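Local coordinates for SsfS6 (Streptomyces sp. SF2575, PDB 4FZR), which belongs to the GT-B clan as an erythromycin biosynthesis protein CIII-like protein, with an N-terminal and a C-terminal parallel beta sheet, each flanked by helices, at residues A[125-130]-A[143-148]; A[66-71]-A[113-118]; A[163-168]-A[178-183]; A[19-24]-A[133-138]. All coordinates share one frame; numbering follows the deposited sequence.

Contact 1 (A[125-130]-A[143-148]); sequences DLVLTE and LGIPWI
Val127 pairs with Trp147 and Leu128 with Ile148 in parallel register, making 125-130 and 143-148 neighbours in the N-terminal sheet. Strands 126-130 and 147-150 are the two strands of a right-handed beta-alpha-beta crossover of the Rossmann-like kind, connected by helix 135-143. Three backbone bonds tie them: Val127 N to Pro146 O at 3.3 Å, Ile148 N to Val127 O at 2.7 Å, and Thr129 N to Ile148 O at 3.0 Å. Val127 O also receives a CA-H...O contact from Trp147 CA at 3.1 Å.

Leu126, Leu128 and Ile148 share one face of the sheet, where branched aliphatic side chains pack over the paired strands. CG1 of Ile148 lies anti to its own carbonyl carbon (chi1 -70°), and CD1 beyond it meets Leu126 CD2 at 3.4 Å. The other methyl, Leu126 CD1, reaches Pro146 CG at 3.6 Å, the two side chains crossing at about a right angle.

The opposite face carries Val127 and Trp147, packed on Ala140 of the crossover helix. Their beta carbons lie side by side. The methyl CG2 of Thr129 approaches the benzo part of the indole obliquely, 3.6 Å from Trp147 CE3, while the indole NE1 is bonded to Pro181 O. At the start of the pairing, Ile145 CD1 rests 3.9 Å from Val127 CG2.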
loop_
_atom_site.group_PDB
_atom_site.type_symbol
_atom_site.label_atom_id
_atom_site.label_comp_id
_atom_site.label_asym_id
_atom_site.label_seq_id
_atom_site.Cartn_x
_atom_site.Cartn_y
_atom_site.Cartn_z
ATOM N N ASP A 125 -2.925 -9.370 18.491
ATOM C CA ASP A 125 -1.859 -10.114 19.139
ATOM C C ASP A 125 -0.691 -9.176 19.398
ATOM O O ASP A 125 0.152 -9.438 20.251
ATOM C CB ASP A 125 -1.374 -11.260 18.246
ATOM C CG ASP A 125 -2.506 -12.019 17.586
ATOM O OD1 ASP A 125 -3.474 -12.380 18.283
ATOM O OD2 ASP A 125 -2.415 -12.259 16.366
ATOM N N LEU A 126 -0.649 -8.077 18.651
ATOM C CA LEU A 126 0.539 -7.243 18.601
ATOM C C LEU A 126 0.175 -5.789 18.343
ATOM O O LEU A 126 -0.772 -5.498 17.614
ATOM C CB LEU A 126 1.450 -7.747 17.480
ATOM C CG LEU A 126 2.960 -7.542 17.577
ATOM C CD1 LEU A 126 3.462 -7.762 18.984
ATOM C CD2 LEU A 126 3.628 -8.518 16.628
ATOM N N VAL A 127 0.928 -4.881 18.955
ATOM C CA VAL A 127 0.800 -3.459 18.670
ATOM C C VAL A 127 2.086 -2.968 18.024
ATOM O O VAL A 127 3.171 -3.155 18.569
ATOM C CB VAL A 127 0.522 -2.626 19.949
ATOM C CG1 VAL A 127 0.510 -1.137 19.625
ATOM C CG2 VAL A 127 -0.802 -3.030 20.579
ATOM N N LEU A 128 1.959 -2.372 16.842
ATOM C CA LEU A 128 3.076 -1.698 16.189
ATOM C C LEU A 128 2.869 -0.190 16.284
ATOM O O LEU A 128 1.772 0.312 16.030
ATOM C CB LEU A 128 3.185 -2.129 14.726
ATOM C CG LEU A 128 4.006 -1.233 13.790
ATOM C CD1 LEU A 128 5.464 -1.168 14.220
ATOM C CD2 LEU A 128 3.891 -1.724 12.353
ATOM N N THR A 129 3.919 0.534 16.651
ATOM C CA THR A 129 3.781 1.959 16.899
ATOM C C THR A 129 5.084 2.725 16.681
ATOM O O THR A 129 6.152 2.142 16.500
ATOM C CB THR A 129 3.293 2.203 18.338
ATOM O OG1 THR A 129 2.876 3.565 18.486
ATOM C CG2 THR A 129 4.395 1.891 19.336
ATOM N N GLU A 130 4.967 4.046 16.689
ATOM C CA GLU A 130 6.105 4.942 16.542
ATOM C C GLU A 130 6.570 5.384 17.933
ATOM O O GLU A 130 5.758 5.535 18.843
ATOM C CB GLU A 130 5.693 6.133 15.676
ATOM C CG GLU A 130 6.711 7.232 15.563
ATOM C CD GLU A 130 6.416 8.381 16.503
ATOM O OE1 GLU A 130 5.238 8.785 16.600
ATOM O OE2 GLU A 130 7.360 8.876 17.152
ATOM N N LEU A 143 -3.804 -4.555 27.756
ATOM C CA LEU A 143 -4.347 -5.844 27.329
ATOM C C LEU A 143 -3.370 -6.984 27.592
ATOM O O LEU A 143 -3.693 -8.151 27.369
ATOM C CB LEU A 143 -4.680 -5.831 25.834
ATOM C CG LEU A 143 -5.705 -4.833 25.295
ATOM C CD1 LEU A 143 -5.945 -5.114 23.818
ATOM C CD2 LEU A 143 -7.011 -4.887 26.070
ATOM N N GLY A 144 -2.169 -6.646 28.048
ATOM C CA GLY A 144 -1.142 -7.643 28.288
ATOM C C GLY A 144 -0.693 -8.349 27.020
ATOM O O GLY A 144 -0.660 -9.579 26.968
ATOM N N ILE A 145 -0.353 -7.570 25.996
ATOM C CA ILE A 145 0.180 -8.116 24.750
ATOM C C ILE A 145 1.465 -7.381 24.376
ATOM O O ILE A 145 1.670 -6.236 24.781
ATOM C CB ILE A 145 -0.835 -8.000 23.588
ATOM C CG1 ILE A 145 -1.105 -6.530 23.253
ATOM C CG2 ILE A 145 -2.125 -8.750 23.926
ATOM C CD1 ILE A 145 -2.127 -6.337 22.161
ATOM N N PRO A 146 2.348 -8.043 23.612
ATOM C CA PRO A 146 3.623 -7.437 23.207
ATOM C C PRO A 146 3.432 -6.257 22.256
ATOM O O PRO A 146 2.395 -6.164 21.606
ATOM C CB PRO A 146 4.350 -8.586 22.495
ATOM C CG PRO A 146 3.277 -9.542 22.098
ATOM C CD PRO A 146 2.212 -9.429 23.132
ATOM N N TRP A 147 4.413 -5.364 22.179
ATOM C CA TRP A 147 4.345 -4.261 21.227
ATOM C C TRP A 147 5.699 -4.020 20.575
ATOM O O TRP A 147 6.738 -4.385 21.120
ATOM C CB TRP A 147 3.821 -2.981 21.893
ATOM C CG TRP A 147 4.721 -2.414 22.941
ATOM C CD1 TRP A 147 4.909 -2.889 24.206
ATOM C CD2 TRP A 147 5.547 -1.249 22.822
ATOM N NE1 TRP A 147 5.805 -2.096 24.880
ATOM C CE2 TRP A 147 6.213 -1.083 24.053
ATOM C CE3 TRP A 147 5.791 -0.334 21.793
ATOM C CZ2 TRP A 147 7.107 -0.038 24.283
ATOM C CZ3 TRP A 147 6.680 0.702 22.022
ATOM C CH2 TRP A 147 7.326 0.842 23.258
ATOM N N ILE A 148 5.676 -3.413 19.395
ATOM C CA ILE A 148 6.891 -3.145 18.645
ATOM C C ILE A 148 7.061 -1.645 18.464
ATOM O O ILE A 148 6.097 -0.925 18.203
ATOM C CB ILE A 148 6.862 -3.845 17.278
ATOM C CG1 ILE A 148 6.975 -5.356 17.472
ATOM C CG2 ILE A 148 7.997 -3.350 16.394
ATOM C CD1 ILE A 148 6.092 -6.144 16.554
#

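Contact 2 (A[66-71]-A[113-118]); sequences APTCPS and DEALAL
Thr68 and Glu114 meet where the chain turns a corner after strand 65-67. The carbonyl oxygen Thr68 O lies 3.2 Å from Glu114 CB, so the first methylene of the glutamate packs on the backbone while its carboxylate leads away from the strand; a long, charged side chain suits this exposed place. Beside it, Thr68 CG2 touches Ala115 CB at 4.0 Å. The threonine hydroxyl sits between the backbone N and the carbonyl carbon (chi1 57°), which puts the methyl beside the N, where it meets the helix. A turn further on, Leu118 CD2 reaches Ala66 CB at 3.8 Å. The small CB of Ala66 thus receives the leucine methyl, and that of Ala115 the threonine methyl.

No direct hydrogen bond joins the segments, but a water bridges them: it accepts from Glu114 N at 2.9 Å and lies 2.9 Å from Thr68 O, one of several acceptors around it. The helix is kinked here, and the N of Glu114 has no bond to the preceding turn, which makes it available to the water.

Further out, Ala66 and Thr68 are hydrogen-bonded along strand 45-51, whose Ala49 touches both Thr68 and Leu118. Ala115 rests on Thr135 and Val139 of helix 135-143. In the dimer, Leu118 also packs on Phe222 of the second subunit.

The arrangement is that of a Rossmann-like sheet with strand order 3-2-1-4: helix 93-122 leads the chain from the edge strand 65-67 back across to strand 126-130, packing on the sheet as it goes.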
loop_
_atom_site.group_PDB
_atom_site.type_symbol
_atom_site.label_atom_id
_atom_site.label_comp_id
_atom_site.label_asym_id
_atom_site.label_seq_id
_atom_site.Cartn_x
_atom_site.Cartn_y
_atom_site.Cartn_z
ATOM N N ALA A 66 -9.045 3.000 11.151
ATOM C CA ALA A 66 -10.047 3.178 12.200
ATOM C C ALA A 66 -9.663 4.384 13.058
ATOM O O ALA A 66 -8.514 4.503 13.474
ATOM C CB ALA A 66 -10.150 1.929 13.061
ATOM N N PRO A 67 -10.625 5.281 13.329
ATOM C CA PRO A 67 -10.315 6.525 14.043
ATOM C C PRO A 67 -10.273 6.348 15.559
ATOM O O PRO A 67 -11.109 5.636 16.110
ATOM C CB PRO A 67 -11.474 7.438 13.645
ATOM C CG PRO A 67 -12.631 6.497 13.463
ATOM C CD PRO A 67 -12.052 5.194 12.963
ATOM N N THR A 68 -9.312 6.987 16.221
ATOM C CA THR A 68 -9.178 6.875 17.674
ATOM C C THR A 68 -9.526 8.180 18.389
ATOM O O THR A 68 -9.593 8.226 19.617
ATOM C CB THR A 68 -7.758 6.439 18.074
ATOM O OG1 THR A 68 -6.797 7.363 17.546
ATOM C CG2 THR A 68 -7.472 5.041 17.543
ATOM N N CYS A 69 -9.756 9.235 17.615
ATOM C CA CYS A 69 -10.186 10.513 18.164
ATOM C C CYS A 69 -10.549 11.438 17.008
ATOM O O CYS A 69 -10.156 11.189 15.868
ATOM C CB CYS A 69 -9.090 11.137 19.038
ATOM S SG CYS A 69 -7.632 11.740 18.148
ATOM N N PRO A 70 -11.320 12.501 17.293
ATOM C CA PRO A 70 -11.665 13.459 16.235
ATOM C C PRO A 70 -10.429 14.128 15.645
ATOM O O PRO A 70 -9.334 13.964 16.178
ATOM C CB PRO A 70 -12.532 14.489 16.966
ATOM C CG PRO A 70 -13.085 13.757 18.145
ATOM C CD PRO A 70 -12.003 12.807 18.563
ATOM N N SER A 71 -10.603 14.870 14.556
ATOM C CA SER A 71 -9.489 15.554 13.903
ATOM C C SER A 71 -8.645 16.350 14.911
ATOM O O SER A 71 -9.175 16.943 15.847
ATOM C CB SER A 71 -10.013 16.476 12.799
ATOM O OG SER A 71 -8.957 17.203 12.201
ATOM N N ASP A 113 -9.015 6.053 25.002
ATOM C CA ASP A 113 -10.347 5.473 25.175
ATOM C C ASP A 113 -10.796 4.694 23.941
ATOM O O ASP A 113 -11.165 3.523 24.038
ATOM C CB ASP A 113 -11.376 6.557 25.506
ATOM C CG ASP A 113 -11.229 7.085 26.921
ATOM O OD1 ASP A 113 -10.744 6.331 27.793
ATOM O OD2 ASP A 113 -11.605 8.252 27.164
ATOM N N GLU A 114 -10.760 5.346 22.784
ATOM C CA GLU A 114 -11.211 4.719 21.547
ATOM C C GLU A 114 -10.207 3.692 21.026
ATOM O O GLU A 114 -10.583 2.756 20.322
ATOM C CB GLU A 114 -11.484 5.780 20.477
ATOM C CG GLU A 114 -12.852 6.430 20.589
ATOM C CD GLU A 114 -13.977 5.413 20.554
ATOM O OE1 GLU A 114 -14.020 4.606 19.601
ATOM O OE2 GLU A 114 -14.815 5.416 21.481
ATOM N N ALA A 115 -8.936 3.863 21.374
ATOM C CA ALA A 115 -7.904 2.934 20.936
ATOM C C ALA A 115 -8.007 1.634 21.726
ATOM O O ALA A 115 -7.846 0.543 21.172
ATOM C CB ALA A 115 -6.518 3.552 21.090
ATOM N N LEU A 116 -8.287 1.755 23.018
ATOM C CA LEU A 116 -8.415 0.587 23.879
ATOM C C LEU A 116 -9.711 -0.160 23.580
ATOM O O LEU A 116 -9.723 -1.390 23.515
ATOM C CB LEU A 116 -8.383 0.996 25.348
ATOM C CG LEU A 116 -8.421 -0.182 26.321
ATOM C CD1 LEU A 116 -7.274 -1.150 26.046
ATOM C CD2 LEU A 116 -8.374 0.304 27.759
ATOM N N ALA A 117 -10.795 0.590 23.394
ATOM C CA ALA A 117 -12.090 0.001 23.073
ATOM C C ALA A 117 -11.983 -0.758 21.761
ATOM O O ALA A 117 -12.509 -1.860 21.622
ATOM C CB ALA A 117 -13.171 1.082 22.980
ATOM N N LEU A 118 -11.285 -0.162 20.801
ATOM C CA LEU A 118 -11.080 -0.794 19.506
ATOM C C LEU A 118 -10.307 -2.104 19.655
ATOM O O LEU A 118 -10.669 -3.115 19.056
ATOM C CB LEU A 118 -10.332 0.156 18.570
ATOM C CG LEU A 118 -9.982 -0.393 17.187
ATOM C CD1 LEU A 118 -11.235 -0.762 16.397
ATOM C CD2 LEU A 118 -9.144 0.623 16.431
HETATM O O HOH W 1 -10.517 8.200 22.363
#

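Contact 3 (A[163-168]-A[178-183]); sequences AGVGEL and TDFPDP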
loop_
_atom_site.group_PDB
_atom_site.type_symbol
_atom_site.label_atom_id
_atom_site.label_comp_id
_atom_site.label_asym_id
_atom_site.label_seq_id
_atom_site.Cartn_x
_atom_site.Cartn_y
_atom_site.Cartn_z
ATOM N N ALA A 163 10.068 12.241 29.124
ATOM C CA ALA A 163 9.190 13.310 29.574
ATOM C C ALA A 163 7.740 12.909 29.312
ATOM O O ALA A 163 6.838 13.282 30.062
ATOM C CB ALA A 163 9.526 14.610 28.869
ATOM N N GLY A 164 7.529 12.138 28.248
ATOM C CA GLY A 164 6.205 11.659 27.897
ATOM C C GLY A 164 5.707 10.599 28.857
ATOM O O GLY A 164 4.556 10.638 29.294
ATOM N N VAL A 165 6.571 9.642 29.180
ATOM C CA VAL A 165 6.228 8.603 30.143
ATOM C C VAL A 165 5.872 9.244 31.478
ATOM O O VAL A 165 4.902 8.851 32.127
ATOM C CB VAL A 165 7.388 7.612 30.345
ATOM C CG1 VAL A 165 7.079 6.663 31.495
ATOM C CG2 VAL A 165 7.654 6.830 29.061
ATOM N N GLY A 166 6.664 10.235 31.878
ATOM C CA GLY A 166 6.404 10.992 33.090
ATOM C C GLY A 166 4.995 11.549 33.135
ATOM O O GLY A 166 4.256 11.318 34.090
ATOM N N GLU A 167 4.625 12.288 32.093
ATOM C CA GLU A 167 3.301 12.899 32.001
ATOM C C GLU A 167 2.175 11.866 32.137
ATOM O O GLU A 167 1.066 12.196 32.559
ATOM C CB GLU A 167 3.165 13.649 30.671
ATOM C CG GLU A 167 1.875 14.445 30.518
ATOM C CD GLU A 167 1.901 15.759 31.277
ATOM O OE1 GLU A 167 2.752 15.914 32.179
ATOM O OE2 GLU A 167 1.072 16.641 30.967
ATOM N N LEU A 168 2.466 10.617 31.792
ATOM C CA LEU A 168 1.463 9.556 31.849
ATOM C C LEU A 168 1.506 8.782 33.166
ATOM O O LEU A 168 0.926 7.700 33.275
ATOM C CB LEU A 168 1.662 8.587 30.681
ATOM C CG LEU A 168 1.275 9.115 29.299
ATOM C CD1 LEU A 168 1.616 8.080 28.242
ATOM C CD2 LEU A 168 -0.206 9.469 29.260
ATOM N N THR A 178 4.976 1.796 36.750
ATOM C CA THR A 178 5.647 3.089 36.790
ATOM C C THR A 178 6.261 3.411 35.427
ATOM O O THR A 178 6.636 4.554 35.157
ATOM C CB THR A 178 6.749 3.116 37.868
ATOM O OG1 THR A 178 7.872 2.336 37.438
ATOM C CG2 THR A 178 6.219 2.562 39.184
ATOM N N ASP A 179 6.355 2.394 34.576
ATOM C CA ASP A 179 6.917 2.541 33.241
ATOM C C ASP A 179 6.169 1.605 32.301
ATOM O O ASP A 179 5.379 0.770 32.745
ATOM C CB ASP A 179 8.404 2.184 33.257
ATOM C CG ASP A 179 9.150 2.703 32.040
ATOM O OD1 ASP A 179 8.530 2.846 30.966
ATOM O OD2 ASP A 179 10.364 2.967 32.161
ATOM N N PHE A 180 6.409 1.747 31.002
ATOM C CA PHE A 180 5.830 0.839 30.024
ATOM C C PHE A 180 6.651 -0.432 29.948
ATOM O O PHE A 180 7.880 -0.385 30.020
ATOM C CB PHE A 180 5.791 1.486 28.642
ATOM C CG PHE A 180 4.791 2.594 28.521
ATOM C CD1 PHE A 180 3.434 2.331 28.603
ATOM C CD2 PHE A 180 5.206 3.896 28.309
ATOM C CE1 PHE A 180 2.511 3.347 28.484
ATOM C CE2 PHE A 180 4.285 4.918 28.188
ATOM C CZ PHE A 180 2.937 4.643 28.278
ATOM N N PRO A 181 5.976 -1.580 29.799
ATOM C CA PRO A 181 6.731 -2.812 29.571
ATOM C C PRO A 181 7.561 -2.678 28.302
ATOM O O PRO A 181 7.149 -1.980 27.377
ATOM C CB PRO A 181 5.639 -3.883 29.421
ATOM C CG PRO A 181 4.372 -3.131 29.156
ATOM C CD PRO A 181 4.522 -1.807 29.826
ATOM N N ASP A 182 8.722 -3.317 28.264
ATOM C CA ASP A 182 9.616 -3.165 27.128
ATOM C C ASP A 182 8.999 -3.674 25.834
ATOM O O ASP A 182 8.187 -4.601 25.840
ATOM C CB ASP A 182 10.939 -3.877 27.390
ATOM C CG ASP A 182 11.823 -3.105 28.339
ATOM O OD1 ASP A 182 11.280 -2.306 29.133
ATOM O OD2 ASP A 182 13.056 -3.291 28.290
ATOM N N PRO A 183 9.377 -3.049 24.713
ATOM C CA PRO A 183 8.891 -3.511 23.412
ATOM C C PRO A 183 9.512 -4.847 23.030
ATOM O O PRO A 183 10.657 -5.113 23.392
ATOM C CB PRO A 183 9.354 -2.410 22.455
ATOM C CG PRO A 183 10.527 -1.779 23.136
ATOM C CD PRO A 183 10.206 -1.836 24.597
#
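Thr178 and Asp179 bring 178-183 up to Val165, a residue of helix 158-167. Thr178 contributes its backbone: the carbonyl oxygen Thr178 O is 4.2 Å from Val165 CG1, while its side chain starts off in the other direction. Asp179 follows, its CB also directed away, yet the end of the side chain comes back, and Asp179 OD1 stands 4.1 Å from the same methyl, Val165 CG1. These are loose contacts at the solvent-exposed margin, where polar residues are at home.

Phe180 carries the apolar part. Its ring is met at the edge by both partners, whose branched side chains offer methyl groups to it. Val165 CG2 lies 3.9 Å from Phe180 CD2, near the ring plane, and the two side chains lie alongside, running in opposite senses. Further along the rim, Leu168 CD1 lies in the plane of the ring, 3.7 Å from Phe180 CZ. The leucine chain is extended at chi2 (176°), CD1 being anti to CA, which carries this methyl out to the ring. Leu168 is the first residue to leave helical geometry after helix 158-167 and stands at the N-cap position of helix 169-173, so the aromatic edge meets the junction between two helices.

From Pro181 the chain runs on, extended, to the sheet, where Pro183 packs on Trp147 and Glu149 of strand 147-150. Besides helix 158-167, Phe180 touches Pro137 and Leu138 of helix 135-143 and Leu172 of helix 169-173, while helix 93-122 backs Leu168 through Val108 and Leu109.

Contact 4 (A[19-24]-A[133-138]); sequences LVIAGC and SLTGPL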
loop_
_atom_site.group_PDB
_atom_site.type_symbol
_atom_site.label_atom_id
_atom_site.label_comp_id
_atom_site.label_asym_id
_atom_site.label_seq_id
_atom_site.Cartn_x
_atom_site.Cartn_y
_atom_site.Cartn_z
ATOM N N LEU A 19 -2.377 -4.365 15.430
ATOM C CA LEU A 19 -2.932 -3.024 15.481
ATOM C C LEU A 19 -1.797 -1.995 15.411
ATOM O O LEU A 19 -0.959 -1.916 16.311
ATOM C CB LEU A 19 -3.748 -2.842 16.763
ATOM C CG LEU A 19 -4.403 -1.472 16.971
ATOM C CD1 LEU A 19 -5.288 -1.090 15.795
ATOM C CD2 LEU A 19 -5.203 -1.450 18.265
ATOM N N VAL A 20 -1.761 -1.224 14.329
ATOM C CA VAL A 20 -0.777 -0.157 14.177
ATOM C C VAL A 20 -1.351 1.139 14.734
ATOM O O VAL A 20 -2.317 1.679 14.196
ATOM C CB VAL A 20 -0.388 0.055 12.700
ATOM C CG1 VAL A 20 0.799 1.011 12.593
ATOM C CG2 VAL A 20 -0.067 -1.282 12.046
ATOM N N ILE A 21 -0.766 1.630 15.822
ATOM C CA ILE A 21 -1.266 2.834 16.474
ATOM C C ILE A 21 -0.397 4.034 16.111
ATOM O O ILE A 21 0.756 4.128 16.530
ATOM C CB ILE A 21 -1.358 2.641 18.003
ATOM C CG1 ILE A 21 -2.454 1.613 18.316
ATOM C CG2 ILE A 21 -1.642 3.968 18.700
ATOM C CD1 ILE A 21 -2.639 1.307 19.779
ATOM N N ALA A 22 -0.965 4.939 15.317
ATOM C CA ALA A 22 -0.212 6.045 14.726
ATOM C C ALA A 22 -0.634 7.408 15.279
ATOM O O ALA A 22 -1.501 7.496 16.151
ATOM C CB ALA A 22 -0.354 6.021 13.208
ATOM N N GLY A 23 -0.017 8.465 14.756
ATOM C CA GLY A 23 -0.189 9.808 15.287
ATOM C C GLY A 23 -1.315 10.620 14.673
ATOM O O GLY A 23 -2.336 10.077 14.247
ATOM N N CYS A 24 -1.131 11.937 14.638
ATOM C CA CYS A 24 -2.165 12.844 14.142
ATOM C C CYS A 24 -1.671 13.724 12.993
ATOM O O CYS A 24 -2.400 14.591 12.511
ATOM C CB CYS A 24 -2.700 13.720 15.279
ATOM S SG CYS A 24 -1.483 14.864 15.981
ATOM N N SER A 133 4.518 7.788 19.786
ATOM C CA SER A 133 3.100 7.449 19.890
ATOM C C SER A 133 2.879 6.527 21.081
ATOM O O SER A 133 2.840 5.306 20.934
ATOM C CB SER A 133 2.610 6.767 18.613
ATOM O OG SER A 133 2.654 7.654 17.509
ATOM N N LEU A 134 2.721 7.121 22.259
ATOM C CA LEU A 134 2.693 6.366 23.507
ATOM C C LEU A 134 1.337 5.718 23.782
ATOM O O LEU A 134 1.164 5.030 24.789
ATOM C CB LEU A 134 3.091 7.271 24.677
ATOM C CG LEU A 134 4.536 7.778 24.658
ATOM C CD1 LEU A 134 4.827 8.627 25.892
ATOM C CD2 LEU A 134 5.509 6.609 24.559
ATOM N N THR A 135 0.377 5.931 22.888
ATOM C CA THR A 135 -0.907 5.256 23.010
ATOM C C THR A 135 -0.695 3.758 22.811
ATOM O O THR A 135 -1.347 2.939 23.455
ATOM C CB THR A 135 -1.933 5.779 21.989
ATOM O OG1 THR A 135 -2.134 7.185 22.182
ATOM C CG2 THR A 135 -3.265 5.062 22.153
ATOM N N GLY A 136 0.236 3.407 21.929
ATOM C CA GLY A 136 0.548 2.014 21.654
ATOM C C GLY A 136 0.938 1.228 22.894
ATOM O O GLY A 136 0.207 0.332 23.313
ATOM N N PRO A 137 2.097 1.556 23.488
ATOM C CA PRO A 137 2.588 0.904 24.708
ATOM C C PRO A 137 1.534 0.832 25.812
ATOM O O PRO A 137 1.495 -0.149 26.556
ATOM C CB PRO A 137 3.738 1.808 25.149
ATOM C CG PRO A 137 4.216 2.443 23.902
ATOM C CD PRO A 137 3.011 2.613 23.023
ATOM N N LEU A 138 0.698 1.859 25.920
ATOM C CA LEU A 138 -0.346 1.880 26.939
ATOM C C LEU A 138 -1.401 0.814 26.665
ATOM O O LEU A 138 -1.719 0.009 27.538
ATOM C CB LEU A 138 -1.008 3.255 27.013
ATOM C CG LEU A 138 -2.120 3.358 28.062
ATOM C CD1 LEU A 138 -1.586 2.980 29.438
ATOM C CD2 LEU A 138 -2.726 4.754 28.083
#
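Ile21 ends strand 17-21 of the Rossmann-like N-terminal sheet and packs on Thr135 and Gly136 in the first turn of helix 135-143. The contact is a strand tip against a helix start, entirely buried and without hydrogen bonds of its own.

The isoleucine presents two branches. CG1 is anti to the carbonyl carbon (chi1 -68°) and the chain is extended beyond it (chi2 179°), carrying CD1 to Gly136, where Ile21 CD1 lies 3.8 Å from Gly136 CA. Glycine suits position 136 because its bare CA lets the strand side chain rest directly on the helix backbone, and because the following Pro137 takes up the space beside it: a CB in the standard position would lie too near the proline CD.

Ser133 comes in ahead of the helix. Its CB is 3.8 Å from Ile21 O, and its hydroxyl, anti to its own carbonyl carbon (chi1 -66°), lies close to the chain after the strand, with Ser133 OG 3.9 Å from Gly23 N. That is a packing distance; the hydroxyl has its hydrogen bond with Glu130 OE1. Thr129 OG1 lies within bonding distance of both carbonyl oxygens, Ile21 O and Ser133 O, which must share or compete for its one proton.

Thr135 faces helix 93-122 as well, touching Val108 and Met111 there. Its side chain and that of Ile21 cross at about a right angle, with Ile21 CG2 3.8 Å from Thr135 CB and 4.0 Å from the methyl Thr135 CG2.

Overall arrangement
Contacts 1 and 4 meet in one sheet, their centres about 9 Å apart: strands 17-21 and 126-130 are neighbours, and Leu128 O is 2.9 Å from Ile21 N. Helix 135-143 joins all four contacts. Its Thr135 CG2 packs on Ala115 CB of contact 2 at 3.7 Å, and its Leu143 CD2 on Leu116 CD1 at 3.7 Å. Its Pro137 is wedged between Trp147 of contact 1 and Phe180 of contact 3, with Pro137 CB 3.5 Å from Phe180 CD1. Contacts 2 and 3 do not touch; their nearest atoms are about 10 Å apart. Along the chain, contact 2 is nested within the loop that contact 4 closes.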